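PDB 3MUQ: PBP domain-containing protein from Vibrio parahaemolyticus, which is of unknown function but probably acts outside the cytoplasm as a periplasmic-binding-protein-like domain that holds a small ligand. Local coordinates for residues G173-L176 and A177-K181; G122-S125 and G126-K130; I211-Q214 and G215-F219; L25-F28 and E29-T32; L9-T12 and T13-H17. All blocks are in the same frame, centred on the assembly; numbering follows the deposited sequence.

All five contacts are local. Contact 2 is a surface contact that depends on charged and polar groups; the other four are partly buried, and contacts 1, 3 and 4 touch the second subunit. Contacts 3 and 4 join each other: Phe219 packs on Phe28 and Leu25, so helices 213-224 and 20-32 share a hydrophobic seam, and Phe219 also reaches Leu9 of contact 5. Contacts 2, 3 and 5 each include the start of a helix, with Ser125 and Asn212 capping backbone N-H groups and Thr12 as N-cap. Contact 5 leads out of the parallel part of the sheet. Contact 1, its centre about 39 Å from that of contact 3, packs helix 172-178 against the second subunit.

Contact 1. Residues G173-L176 and A177-K181; sequences GTWL and AYQNK
The indole of Trp175 swings anti to its own backbone nitrogen (chi1 162°), and Gln179 sets CG between its N and carbonyl carbon (chi1 61°), which brings the two side chains together. Gln179 CB then sits over one face of the indole, 3.8 Å from the centroid of the six-membered ring, a CH-pi contact close to the ring normal. The two side chains cross at about a right angle, and one water ties their polar ends, accepting from Trp175 NE1 and donating to Gln179 OE1. A long glutamine suits this place because its aliphatic root can lie on an aromatic face while its amide reaches further. NE2 makes a weak bond of 3.3 Å to Leu176 O and a firmer one to the backbone O of Asp31 of the second subunit.

These residues belong to helix 172-178 and what follows it. Ala177 N bonds Gly173 O, and Tyr178 N bonds Thr174 O at 3.0 Å, but the bond from Gln179 N to Trp175 O is weak and bent, with an angle of 119° at the hydrogen. On another side of the helix Thr174 CG2 lies alongside the tyrosine, 3.8 Å from Tyr178 CD1, while Thr174 OG1 bonds Asp171. Both side chains touch helix 154-163, and Leu176 packs on Trp222 of the second subunit.

Contact 2. Residues G122-S125 and G126-K130; sequences GDDS and GTHKK
His128 lays its imidazole against the loop 122-125, in the first turn of a helix whose N-cap is Ser125. Gly122 CA stands over one face of the ring, 3.6 Å from its centroid and 16° off the normal, a CH-pi contact. Glycine suits this place because its phi is positive (52°), a backbone shape that comes easily to it. The imidazole is carried back toward the loop because CG lies anti to the backbone N of His128 (chi1 179°). Asp124 runs beside it in the same direction, its carboxylate plane turned from that of the ring, whereas Asp123 slides past it the opposite way and brings OD1 to 3.5 Å from His128 CB.

Serine suits the cap because its short hydroxyl can reach back to the helix: His128 N donates to Ser125 OG at 3.1 Å, and Lys129 N closes the first backbone turn onto Ser125 O. Asp123 in turn fixes this hydroxyl. Its OD1 takes the Ser125 backbone N-H from above the carboxylate plane, completing an Asx turn, and its other oxygen is held in a salt bridge to Arg121. Lys129 folds toward the loop, its chain bent at chi2, and its NZ comes to 4.1 Å from Asp124 OD1, an attraction of opposite charges too long for a salt bridge. Thr127 packs on Phe86 of strand 78-90 and Met169 of strand 168-171. The cap is fastened by Ser125 OG donating to Asp123 OD1 on its syn lone pair, at only 2.5 Å.

Contact 3. Residues I211-Q214 and G215-F219; sequences INYQ and GAKAF
The start of helix 213-224 is capped by Asn212, the N-cap residue, whose side chain takes over as acceptor for an N-H of the first turn. Asn212 OD1 accepts from Gly215 N at 3.0 Å, the N-H coming from above the amide carbonyl plane and 56° out of it. With CG anti to the backbone N (chi1 -174°), the short amide folds over the helix end, and its ND2 is held in turn by the backbone O of His6. Glycine suits position 215 because a CB there would collide with Asn212 ND2. The backbone of Asn212 bonds as well: its O accepts from Ala216 N, and Asn212 itself forms the centre of an inverse gamma turn.

Tyr213 and Lys217, one turn apart, lie side by side and point the same way. Lys217 CD comes 3.6 Å from Tyr213 OH, so this methylene lies by the hydroxyl end of the tyrosine while the ammonium continues to a salt bridge with Asp221. In the backbone, Lys217 N donates to Tyr213 O at 2.7 Å, and Ala218 N to Gln214 O at 3.0 Å.

Ala216 faces the sheet, resting on Leu202 of strand 195-203 and Leu57 of strand 57-60, and Tyr213 also packs on Leu202. Ala218 faces the second subunit and touches its Leu176; at the helix start Asn212 lies against Val7 of strand 6-12.

Contact 4. Residues L25-F28 and E29-T32; sequences LPQF and EKDT
Residues 25-32 form the last two turns of helix 20-32, with each N-H from Glu29 to Thr32 bonded to the carbonyl four residues earlier, as in Glu29 N to Leu25 O at 2.8 Å. Pro26 has no N-H to give, and the helix is kinked there.

The carbonyl of Phe28 is gripped twice: Thr32 N and Thr32 OG1 both reach Phe28 O at 2.9 Å, from opposite faces of its plane. Threonine can do this because chi1 of 66° sets OG1 between its own N and carbonyl carbon, turned back over the helix. The same hydroxyl stands over one face of the Phe28 ring, 3.5 Å from Phe28 CZ, and accepts from Tyr34 N, while Thr32 CG2 packs 3.6 Å from Phe28 CE1. Two aromatic rings also meet Phe28: Phe219 and, edge to face, Trp222.

Along another side Gln27 NE2 donates to Asp31 OD1 at 3.1 Å, in its own amide plane but from above that of the carboxylate. The buried Asp31 also has Arg227 and the Trp222 indole N-H as partners, a set of donors that would probably stabilise its negative charge.

Contact 5. Residues L9-T12 and T13-H17; sequences LATT and TSTYH
Strand 9-12 runs straight into helix 13-17 at 97° to it, the turn being made at Thr12, the N-cap residue, whose O accepts from Tyr16 N at 3.0 Å to close the first helical turn.

Two hydroxyls meet across this corner. Thr12 OG1 and Thr15 OG1 are hydrogen-bonded at 2.8 Å, and either may be the donor; their side chains cross at about a right angle. The bond depends on the torsion of Thr12, which places OG1 between the backbone N and the carbonyl carbon (chi1 77°) and so directs it over the opening turn of the helix. There it also lies 3.0 Å from Thr15 N and touches Ser14 CB at 3.4 Å. Threonine suits both positions, since the two hydroxyls bond each other at the polar helix start, where both residues are buried.

Thr11, the residue before, crosses Thr15 obliquely. Its OG1 lies 3.4 Å from Thr15 CB and 3.5 Å from Thr15 CG2, a packing contact, while its hydrogen bond goes to the backbone O of Met59. With that partner the buried hydroxyl is satisfied within the sheet.

In this domain, a member of the periplasmic-binding-protein superfamily, strand 6-12 passes straight into helix 13-18. The strand lies between strands 35-41 and 57-60, parallel to both: Leu9 bonds Asp37 and Ile39 through the backbone, and Ala10 bonds Leu57 and Met59. Tyr16 packs on Val38 and Ala40 of strand 35-41, and Thr12 touches Thr43 of helix 43-51.

Contact 1. Residues G173-L176 and A177-K181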
loop_
_atom_site.group_PDB
_atom_site.type_symbol
_atom_site.label_atom_id
_atom_site.label_comp_id
_atom_site.label_asym_id
_atom_site.label_seq_id
_atom_site.Cartn_x
_atom_site.Cartn_y
_atom_site.Cartn_z
ATOM N N GLY A 173 8.484 10.562 -2.133
ATOM C CA GLY A 173 7.895 10.993 -0.871
ATOM C C GLY A 173 8.803 11.873 -0.018
ATOM O O GLY A 173 8.383 12.916 0.509
ATOM N N THR A 174 10.046 11.445 0.158
ATOM C CA THR A 174 10.933 12.190 1.030
ATOM C C THR A 174 11.240 13.517 0.350
ATOM O O THR A 174 11.270 14.571 0.994
ATOM C CB THR A 174 12.219 11.406 1.367
ATOM O OG1 THR A 174 11.856 10.085 1.781
ATOM C CG2 THR A 174 12.982 12.097 2.516
ATOM N N TRP A 175 11.410 13.462 -0.964
ATOM C CA TRP A 175 11.648 14.669 -1.760
ATOM C C TRP A 175 10.561 15.719 -1.544
ATOM O O TRP A 175 10.862 16.883 -1.331
ATOM C CB TRP A 175 11.716 14.334 -3.254
ATOM C CG TRP A 175 11.515 15.561 -4.099
ATOM C CD1 TRP A 175 10.457 15.838 -4.919
ATOM C CD2 TRP A 175 12.374 16.697 -4.154
ATOM N NE1 TRP A 175 10.623 17.077 -5.501
ATOM C CE2 TRP A 175 11.792 17.623 -5.046
ATOM C CE3 TRP A 175 13.594 17.018 -3.547
ATOM C CZ2 TRP A 175 12.385 18.851 -5.341
ATOM C CZ3 TRP A 175 14.182 18.235 -3.843
ATOM C CH2 TRP A 175 13.578 19.133 -4.739
ATOM N N LEU A 176 9.299 15.301 -1.604
ATOM C CA LEU A 176 8.180 16.244 -1.483
ATOM C C LEU A 176 8.105 16.870 -0.097
ATOM O O LEU A 176 7.805 18.062 0.041
ATOM C CB LEU A 176 6.838 15.571 -1.818
ATOM C CG LEU A 176 6.672 15.061 -3.250
ATOM C CD1 LEU A 176 5.422 14.170 -3.392
ATOM C CD2 LEU A 176 6.611 16.238 -4.215
ATOM N N ALA A 177 8.362 16.062 0.929
ATOM C CA ALA A 177 8.338 16.567 2.306
ATOM C C ALA A 177 9.463 17.553 2.583
ATOM O O ALA A 177 9.309 18.437 3.417
ATOM C CB ALA A 177 8.389 15.420 3.319
ATOM N N TYR A 178 10.591 17.390 1.893
ATOM C CA TYR A 178 11.782 18.205 2.159
ATOM C C TYR A 178 12.014 19.372 1.177
ATOM O O TYR A 178 12.813 20.265 1.449
ATOM C CB TYR A 178 13.035 17.311 2.178
ATOM C CG TYR A 178 13.297 16.595 3.490
ATOM C CD1 TYR A 178 12.454 15.580 3.936
ATOM C CD2 TYR A 178 14.399 16.921 4.279
ATOM C CE1 TYR A 178 12.692 14.914 5.134
ATOM C CE2 TYR A 178 14.645 16.259 5.487
ATOM C CZ TYR A 178 13.785 15.258 5.900
ATOM O OH TYR A 178 14.011 14.589 7.081
ATOM N N GLN A 179 11.332 19.371 0.037
ATOM C CA GLN A 179 11.696 20.295 -1.043
ATOM C C GLN A 179 11.686 21.755 -0.588
ATOM O O GLN A 179 12.487 22.564 -1.057
ATOM C CB GLN A 179 10.785 20.102 -2.255
ATOM C CG GLN A 179 9.316 20.366 -1.943
ATOM C CD GLN A 179 8.418 20.098 -3.122
ATOM O OE1 GLN A 179 8.791 20.346 -4.268
ATOM N NE2 GLN A 179 7.223 19.587 -2.848
ATOM N N ASN A 180 10.806 22.084 0.348
ATOM C CA ASN A 180 10.680 23.463 0.817
ATOM C C ASN A 180 11.974 24.010 1.432
ATOM O O ASN A 180 12.174 25.223 1.498
ATOM C CB ASN A 180 9.518 23.594 1.813
ATOM C CG ASN A 180 9.852 23.012 3.196
ATOM O OD1 ASN A 180 9.811 21.793 3.407
ATOM N ND2 ASN A 180 10.172 23.894 4.145
ATOM N N LYS A 181 12.853 23.118 1.879
ATOM C CA LYS A 181 14.115 23.545 2.476
ATOM C C LYS A 181 15.347 23.053 1.701
ATOM O O LYS A 181 16.470 23.121 2.196
ATOM C CB LYS A 181 14.193 23.113 3.947
ATOM C CG LYS A 181 14.318 21.619 4.188
ATOM C CD LYS A 181 14.154 21.311 5.682
ATOM C CE LYS A 181 14.403 19.843 6.009
ATOM N NZ LYS A 181 13.858 19.451 7.348
HETATM O O HOH W 1 9.041 18.861 -6.552
HETATM O O HOH W 2 8.274 20.440 1.384
#

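Contact 2. Residues G122-S125 and G126-K130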
loop_
_atom_site.group_PDB
_atom_site.type_symbol
_atom_site.label_atom_id
_atom_site.label_comp_id
_atom_site.label_asym_id
_atom_site.label_seq_id
_atom_site.Cartn_x
_atom_site.Cartn_y
_atom_site.Cartn_z
ATOM N N GLY A 122 24.482 5.176 1.540
ATOM C CA GLY A 122 25.555 4.319 2.037
ATOM C C GLY A 122 25.209 3.591 3.328
ATOM O O GLY A 122 26.062 3.373 4.176
ATOM N N ASP A 123 23.944 3.227 3.484
ATOM C CA ASP A 123 23.454 2.660 4.742
ATOM C C ASP A 123 22.759 1.292 4.557
ATOM O O ASP A 123 22.105 0.784 5.481
ATOM C CB ASP A 123 22.497 3.657 5.411
ATOM C CG ASP A 123 21.187 3.808 4.652
ATOM O OD1 ASP A 123 21.120 3.336 3.491
ATOM O OD2 ASP A 123 20.223 4.389 5.217
ATOM N N ASP A 124 22.896 0.711 3.365
ATOM C CA ASP A 124 22.323 -0.605 3.045
ATOM C C ASP A 124 20.794 -0.674 3.088
ATOM O O ASP A 124 20.224 -1.758 3.170
ATOM C CB ASP A 124 22.905 -1.695 3.943
ATOM C CG ASP A 124 24.389 -1.845 3.763
ATOM O OD1 ASP A 124 24.823 -1.962 2.596
ATOM O OD2 ASP A 124 25.113 -1.828 4.783
ATOM N N SER A 125 20.145 0.485 3.039
ATOM C CA SER A 125 18.700 0.566 2.927
ATOM C C SER A 125 18.248 0.082 1.555
ATOM O O SER A 125 19.056 -0.096 0.644
ATOM C CB SER A 125 18.272 2.014 3.099
ATOM O OG SER A 125 19.001 2.841 2.207
ATOM N N GLY A 126 16.946 -0.107 1.399
ATOM C CA GLY A 126 16.406 -0.502 0.115
ATOM C C GLY A 126 16.785 0.513 -0.941
ATOM O O GLY A 126 17.185 0.154 -2.051
ATOM N N THR A 127 16.669 1.792 -0.594
ATOM C CA THR A 127 17.082 2.856 -1.505
ATOM C C THR A 127 18.565 2.744 -1.861
ATOM O O THR A 127 18.954 2.867 -3.015
ATOM C CB THR A 127 16.794 4.241 -0.905
ATOM O OG1 THR A 127 15.376 4.395 -0.744
ATOM C CG2 THR A 127 17.339 5.355 -1.812
ATOM N N HIS A 128 19.396 2.510 -0.858
ATOM C CA HIS A 128 20.819 2.334 -1.098
ATOM C C HIS A 128 21.102 1.141 -2.027
ATOM O O HIS A 128 21.908 1.251 -2.948
ATOM C CB HIS A 128 21.558 2.163 0.220
ATOM C CG HIS A 128 23.028 1.963 0.061
ATOM N ND1 HIS A 128 23.743 2.507 -0.988
ATOM C CD2 HIS A 128 23.926 1.288 0.817
ATOM C CE1 HIS A 128 25.014 2.173 -0.872
ATOM N NE2 HIS A 128 25.152 1.435 0.217
ATOM N N LYS A 129 20.448 0.002 -1.786
ATOM C CA LYS A 129 20.612 -1.164 -2.657
ATOM C C LYS A 129 20.220 -0.842 -4.092
ATOM O O LYS A 129 20.886 -1.248 -5.048
ATOM C CB LYS A 129 19.740 -2.334 -2.189
ATOM C CG LYS A 129 19.970 -2.774 -0.772
ATOM C CD LYS A 129 21.278 -3.478 -0.607
ATOM C CE LYS A 129 21.254 -4.306 0.667
ATOM N NZ LYS A 129 22.567 -4.966 0.856
ATOM N N LYS A 130 19.114 -0.133 -4.249
ATOM C CA LYS A 130 18.684 0.231 -5.582
ATOM C C LYS A 130 19.696 1.148 -6.287
ATOM O O LYS A 130 19.934 1.019 -7.489
ATOM C CB LYS A 130 17.310 0.887 -5.556
ATOM C CG LYS A 130 16.896 1.355 -6.938
ATOM C CD LYS A 130 15.402 1.474 -7.079
ATOM C CE LYS A 130 14.996 1.491 -8.549
ATOM N NZ LYS A 130 14.845 0.126 -9.125
#

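Contact 3. Residues I211-Q214 and G215-F219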
loop_
_atom_site.group_PDB
_atom_site.type_symbol
_atom_site.label_atom_id
_atom_site.label_comp_id
_atom_site.label_asym_id
_atom_site.label_seq_id
_atom_site.Cartn_x
_atom_site.Cartn_y
_atom_site.Cartn_z
ATOM N N ILE A 211 -0.833 -27.324 -3.757
ATOM C CA ILE A 211 -0.019 -26.259 -3.162
ATOM C C ILE A 211 -0.600 -25.731 -1.843
ATOM O O ILE A 211 -1.762 -25.984 -1.498
ATOM C CB ILE A 211 0.340 -25.088 -4.152
ATOM C CG1 ILE A 211 -0.910 -24.453 -4.743
ATOM C CG2 ILE A 211 1.306 -25.554 -5.249
ATOM C CD1 ILE A 211 -1.494 -23.363 -3.887
ATOM N N ASN A 212 0.227 -24.993 -1.112
ATOM C CA ASN A 212 -0.156 -24.501 0.194
ATOM C C ASN A 212 -0.875 -23.157 0.075
ATOM O O ASN A 212 -0.307 -22.100 0.352
ATOM C CB ASN A 212 1.068 -24.403 1.102
ATOM C CG ASN A 212 0.701 -24.032 2.529
ATOM O OD1 ASN A 212 -0.478 -23.952 2.873
ATOM N ND2 ASN A 212 1.716 -23.812 3.369
ATOM N N TYR A 213 -2.133 -23.223 -0.338
ATOM C CA TYR A 213 -2.930 -22.030 -0.583
ATOM C C TYR A 213 -3.242 -21.308 0.724
ATOM O O TYR A 213 -3.244 -20.075 0.785
ATOM C CB TYR A 213 -4.219 -22.395 -1.310
ATOM C CG TYR A 213 -5.129 -21.212 -1.549
ATOM C CD1 TYR A 213 -4.898 -20.344 -2.599
ATOM C CD2 TYR A 213 -6.217 -20.967 -0.726
ATOM C CE1 TYR A 213 -5.718 -19.263 -2.825
ATOM C CE2 TYR A 213 -7.053 -19.871 -0.945
ATOM C CZ TYR A 213 -6.796 -19.032 -1.998
ATOM O OH TYR A 213 -7.611 -17.947 -2.242
ATOM N N GLN A 214 -3.485 -22.087 1.772
ATOM C CA GLN A 214 -3.826 -21.526 3.066
ATOM C C GLN A 214 -2.682 -20.678 3.590
ATOM O O GLN A 214 -2.890 -19.552 4.032
ATOM C CB GLN A 214 -4.150 -22.631 4.066
ATOM C CG GLN A 214 -4.429 -22.106 5.462
ATOM C CD GLN A 214 -4.961 -23.180 6.402
ATOM O OE1 GLN A 214 -4.486 -24.318 6.399
ATOM N NE2 GLN A 214 -5.956 -22.817 7.215
ATOM N N GLY A 215 -1.473 -21.226 3.549
ATOM C CA GLY A 215 -0.307 -20.492 3.991
ATOM C C GLY A 215 0.007 -19.306 3.093
ATOM O O GLY A 215 0.379 -18.233 3.576
ATOM N N ALA A 216 -0.128 -19.497 1.783
ATOM C CA ALA A 216 0.143 -18.420 0.825
ATOM C C ALA A 216 -0.856 -17.273 0.989
ATOM O O ALA A 216 -0.489 -16.091 0.990
ATOM C CB ALA A 216 0.121 -18.960 -0.628
ATOM N N LYS A 217 -2.130 -17.600 1.129
ATOM C CA LYS A 217 -3.095 -16.535 1.358
ATOM C C LYS A 217 -2.890 -15.828 2.715
ATOM O O LYS A 217 -3.086 -14.622 2.826
ATOM C CB LYS A 217 -4.537 -17.017 1.194
ATOM C CG LYS A 217 -5.504 -15.828 1.248
ATOM C CD LYS A 217 -6.900 -16.187 0.817
ATOM C CE LYS A 217 -7.812 -14.955 0.869
ATOM N NZ LYS A 217 -7.986 -14.476 2.270
ATOM N N ALA A 218 -2.497 -16.566 3.748
ATOM C CA ALA A 218 -2.175 -15.905 5.016
ATOM C C ALA A 218 -1.030 -14.878 4.845
ATOM O O ALA A 218 -1.065 -13.783 5.399
ATOM C CB ALA A 218 -1.824 -16.938 6.088
ATOM N N PHE A 219 -0.017 -15.233 4.070
ATOM C CA PHE A 219 1.129 -14.353 3.872
ATOM C C PHE A 219 0.690 -13.110 3.116
ATOM O O PHE A 219 1.042 -11.989 3.483
ATOM C CB PHE A 219 2.238 -15.098 3.108
ATOM C CG PHE A 219 3.538 -14.353 3.024
ATOM C CD1 PHE A 219 3.936 -13.505 4.047
ATOM C CD2 PHE A 219 4.374 -14.522 1.936
ATOM C CE1 PHE A 219 5.124 -12.824 3.983
ATOM C CE2 PHE A 219 5.570 -13.844 1.858
ATOM C CZ PHE A 219 5.950 -12.990 2.892
#

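Contact 4. Residues L25-F28 and E29-T32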
loop_
_atom_site.group_PDB
_atom_site.type_symbol
_atom_site.label_atom_id
_atom_site.label_comp_id
_atom_site.label_asym_id
_atom_site.label_seq_id
_atom_site.Cartn_x
_atom_site.Cartn_y
_atom_site.Cartn_z
ATOM N N LEU A 25 9.948 -11.294 6.981
ATOM C CA LEU A 25 9.736 -12.702 7.298
ATOM C C LEU A 25 9.791 -13.046 8.762
ATOM O O LEU A 25 8.966 -13.829 9.227
ATOM C CB LEU A 25 10.688 -13.594 6.511
ATOM C CG LEU A 25 10.325 -13.555 5.024
ATOM C CD1 LEU A 25 11.113 -14.574 4.247
ATOM C CD2 LEU A 25 8.845 -13.791 4.865
ATOM N N PRO A 26 10.782 -12.494 9.487
ATOM C CA PRO A 26 10.890 -12.767 10.923
ATOM C C PRO A 26 9.605 -12.425 11.668
ATOM O O PRO A 26 9.118 -13.244 12.459
ATOM C CB PRO A 26 12.028 -11.841 11.364
ATOM C CG PRO A 26 12.890 -11.709 10.141
ATOM C CD PRO A 26 11.933 -11.718 8.979
ATOM N N GLN A 27 9.045 -11.242 11.412
ATOM C CA GLN A 27 7.797 -10.872 12.075
ATOM C C GLN A 27 6.643 -11.770 11.630
ATOM O O GLN A 27 5.816 -12.199 12.445
ATOM C CB GLN A 27 7.447 -9.400 11.829
ATOM C CG GLN A 27 6.316 -8.890 12.743
ATOM C CD GLN A 27 6.681 -8.991 14.219
ATOM O OE1 GLN A 27 7.748 -8.538 14.636
ATOM N NE2 GLN A 27 5.805 -9.599 15.014
ATOM N N PHE A 28 6.583 -12.066 10.336
ATOM C CA PHE A 28 5.498 -12.904 9.835
ATOM C C PHE A 28 5.535 -14.287 10.462
ATOM O O PHE A 28 4.487 -14.831 10.806
ATOM C CB PHE A 28 5.491 -12.968 8.301
ATOM C CG PHE A 28 4.494 -13.934 7.739
ATOM C CD1 PHE A 28 3.135 -13.663 7.801
ATOM C CD2 PHE A 28 4.913 -15.121 7.150
ATOM C CE1 PHE A 28 2.198 -14.556 7.280
ATOM C CE2 PHE A 28 3.975 -16.017 6.618
ATOM C CZ PHE A 28 2.617 -15.733 6.696
ATOM N N GLU A 29 6.728 -14.861 10.615
ATOM C CA GLU A 29 6.832 -16.184 11.238
ATOM C C GLU A 29 6.438 -16.105 12.697
ATOM O O GLU A 29 5.720 -16.966 13.204
ATOM C CB GLU A 29 8.244 -16.784 11.132
ATOM C CG GLU A 29 8.322 -18.203 11.727
ATOM C CD GLU A 29 9.735 -18.772 11.795
ATOM O OE1 GLU A 29 10.641 -18.236 11.126
ATOM O OE2 GLU A 29 9.941 -19.761 12.525
ATOM N N LYS A 30 6.927 -15.072 13.373
ATOM C CA LYS A 30 6.583 -14.851 14.766
ATOM C C LYS A 30 5.070 -14.764 14.894
ATOM O O LYS A 30 4.477 -15.355 15.792
ATOM C CB LYS A 30 7.227 -13.549 15.257
ATOM C CG LYS A 30 6.834 -13.113 16.664
ATOM C CD LYS A 30 7.635 -13.857 17.723
ATOM C CE LYS A 30 7.190 -13.494 19.136
ATOM N NZ LYS A 30 7.872 -14.341 20.165
ATOM N N ASP A 31 4.441 -14.023 13.990
ATOM C CA ASP A 31 2.994 -13.812 14.072
ATOM C C ASP A 31 2.187 -15.081 13.813
ATOM O O ASP A 31 1.253 -15.379 14.541
ATOM C CB ASP A 31 2.550 -12.721 13.093
ATOM C CG ASP A 31 2.804 -11.311 13.617
ATOM O OD1 ASP A 31 3.157 -11.174 14.800
ATOM O OD2 ASP A 31 2.628 -10.340 12.847
ATOM N N THR A 32 2.546 -15.829 12.777
ATOM C CA THR A 32 1.653 -16.869 12.274
ATOM C C THR A 32 2.135 -18.312 12.431
ATOM O O THR A 32 1.340 -19.235 12.347
ATOM C CB THR A 32 1.367 -16.660 10.785
ATOM O OG1 THR A 32 2.579 -16.857 10.049
ATOM C CG2 THR A 32 0.843 -15.256 10.541
#

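Contact 5. Residues L9-T12 and T13-H17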
loop_
_atom_site.group_PDB
_atom_site.type_symbol
_atom_site.label_atom_id
_atom_site.label_comp_id
_atom_site.label_asym_id
_atom_site.label_seq_id
_atom_site.Cartn_x
_atom_site.Cartn_y
_atom_site.Cartn_z
ATOM N N LEU A 9 7.825 -19.103 -1.752
ATOM C CA LEU A 9 7.668 -17.843 -2.473
ATOM C C LEU A 9 8.690 -17.746 -3.591
ATOM O O LEU A 9 9.891 -17.836 -3.339
ATOM C CB LEU A 9 7.900 -16.654 -1.518
ATOM C CG LEU A 9 7.967 -15.272 -2.179
ATOM C CD1 LEU A 9 6.600 -14.888 -2.810
ATOM C CD2 LEU A 9 8.442 -14.204 -1.190
ATOM N N ALA A 10 8.226 -17.566 -4.825
ATOM C CA ALA A 10 9.137 -17.221 -5.917
ATOM C C ALA A 10 9.191 -15.707 -6.031
ATOM O O ALA A 10 8.147 -15.036 -6.043
ATOM C CB ALA A 10 8.683 -17.850 -7.260
ATOM N N THR A 11 10.395 -15.150 -6.100
ATOM C CA THR A 11 10.521 -13.710 -6.341
ATOM C C THR A 11 11.739 -13.419 -7.206
ATOM O O THR A 11 12.426 -14.341 -7.643
ATOM C CB THR A 11 10.618 -12.908 -5.012
ATOM O OG1 THR A 11 10.381 -11.512 -5.261
ATOM C CG2 THR A 11 11.985 -13.104 -4.365
ATOM N N THR A 12 12.015 -12.140 -7.445
ATOM C CA THR A 12 13.165 -11.772 -8.265
ATOM C C THR A 12 14.479 -11.679 -7.482
ATOM O O THR A 12 14.495 -11.473 -6.271
ATOM C CB THR A 12 12.965 -10.421 -8.973
ATOM O OG1 THR A 12 13.161 -9.358 -8.034
ATOM C CG2 THR A 12 11.568 -10.326 -9.595
ATOM N N THR A 13 15.581 -11.824 -8.207
ATOM C CA THR A 13 16.913 -11.654 -7.641
ATOM C C THR A 13 17.063 -10.258 -7.047
ATOM O O THR A 13 17.576 -10.116 -5.947
ATOM C CB THR A 13 17.999 -11.889 -8.709
ATOM O OG1 THR A 13 17.711 -13.103 -9.418
ATOM C CG2 THR A 13 19.365 -12.006 -8.058
ATOM N N SER A 14 16.609 -9.240 -7.779
ATOM C CA SER A 14 16.570 -7.870 -7.272
ATOM C C SER A 14 15.995 -7.839 -5.870
ATOM O O SER A 14 16.613 -7.337 -4.928
ATOM C CB SER A 14 15.662 -7.011 -8.147
ATOM O OG SER A 14 16.365 -6.498 -9.255
ATOM N N THR A 15 14.786 -8.373 -5.757
ATOM C CA THR A 15 14.029 -8.342 -4.515
ATOM C C THR A 15 14.766 -9.067 -3.391
ATOM O O THR A 15 14.883 -8.552 -2.274
ATOM C CB THR A 15 12.646 -8.974 -4.729
ATOM O OG1 THR A 15 11.964 -8.276 -5.784
ATOM C CG2 THR A 15 11.834 -8.907 -3.459
ATOM N N TYR A 16 15.270 -10.258 -3.693
ATOM C CA TYR A 16 16.017 -11.034 -2.711
ATOM C C TYR A 16 17.202 -10.248 -2.169
ATOM O O TYR A 16 17.468 -10.258 -0.966
ATOM C CB TYR A 16 16.514 -12.350 -3.320
ATOM C CG TYR A 16 17.343 -13.191 -2.368
ATOM C CD1 TYR A 16 16.740 -14.008 -1.423
ATOM C CD2 TYR A 16 18.729 -13.161 -2.413
ATOM C CE1 TYR A 16 17.494 -14.779 -0.546
ATOM C CE2 TYR A 16 19.494 -13.930 -1.544
ATOM C CZ TYR A 16 18.870 -14.735 -0.613
ATOM O OH TYR A 16 19.625 -15.498 0.254
ATOM N N HIS A 17 17.921 -9.572 -3.051
ATOM C CA HIS A 17 19.117 -8.863 -2.615
ATOM C C HIS A 17 18.800 -7.537 -1.945
ATOM O O HIS A 17 19.584 -7.048 -1.134
ATOM C CB HIS A 17 20.119 -8.706 -3.758
ATOM C CG HIS A 17 20.754 -9.998 -4.156
ATOM N ND1 HIS A 17 21.094 -10.299 -5.457
ATOM C CD2 HIS A 17 21.080 -11.089 -3.419
ATOM C CE1 HIS A 17 21.620 -11.511 -5.503
ATOM N NE2 HIS A 17 21.621 -12.013 -4.280
#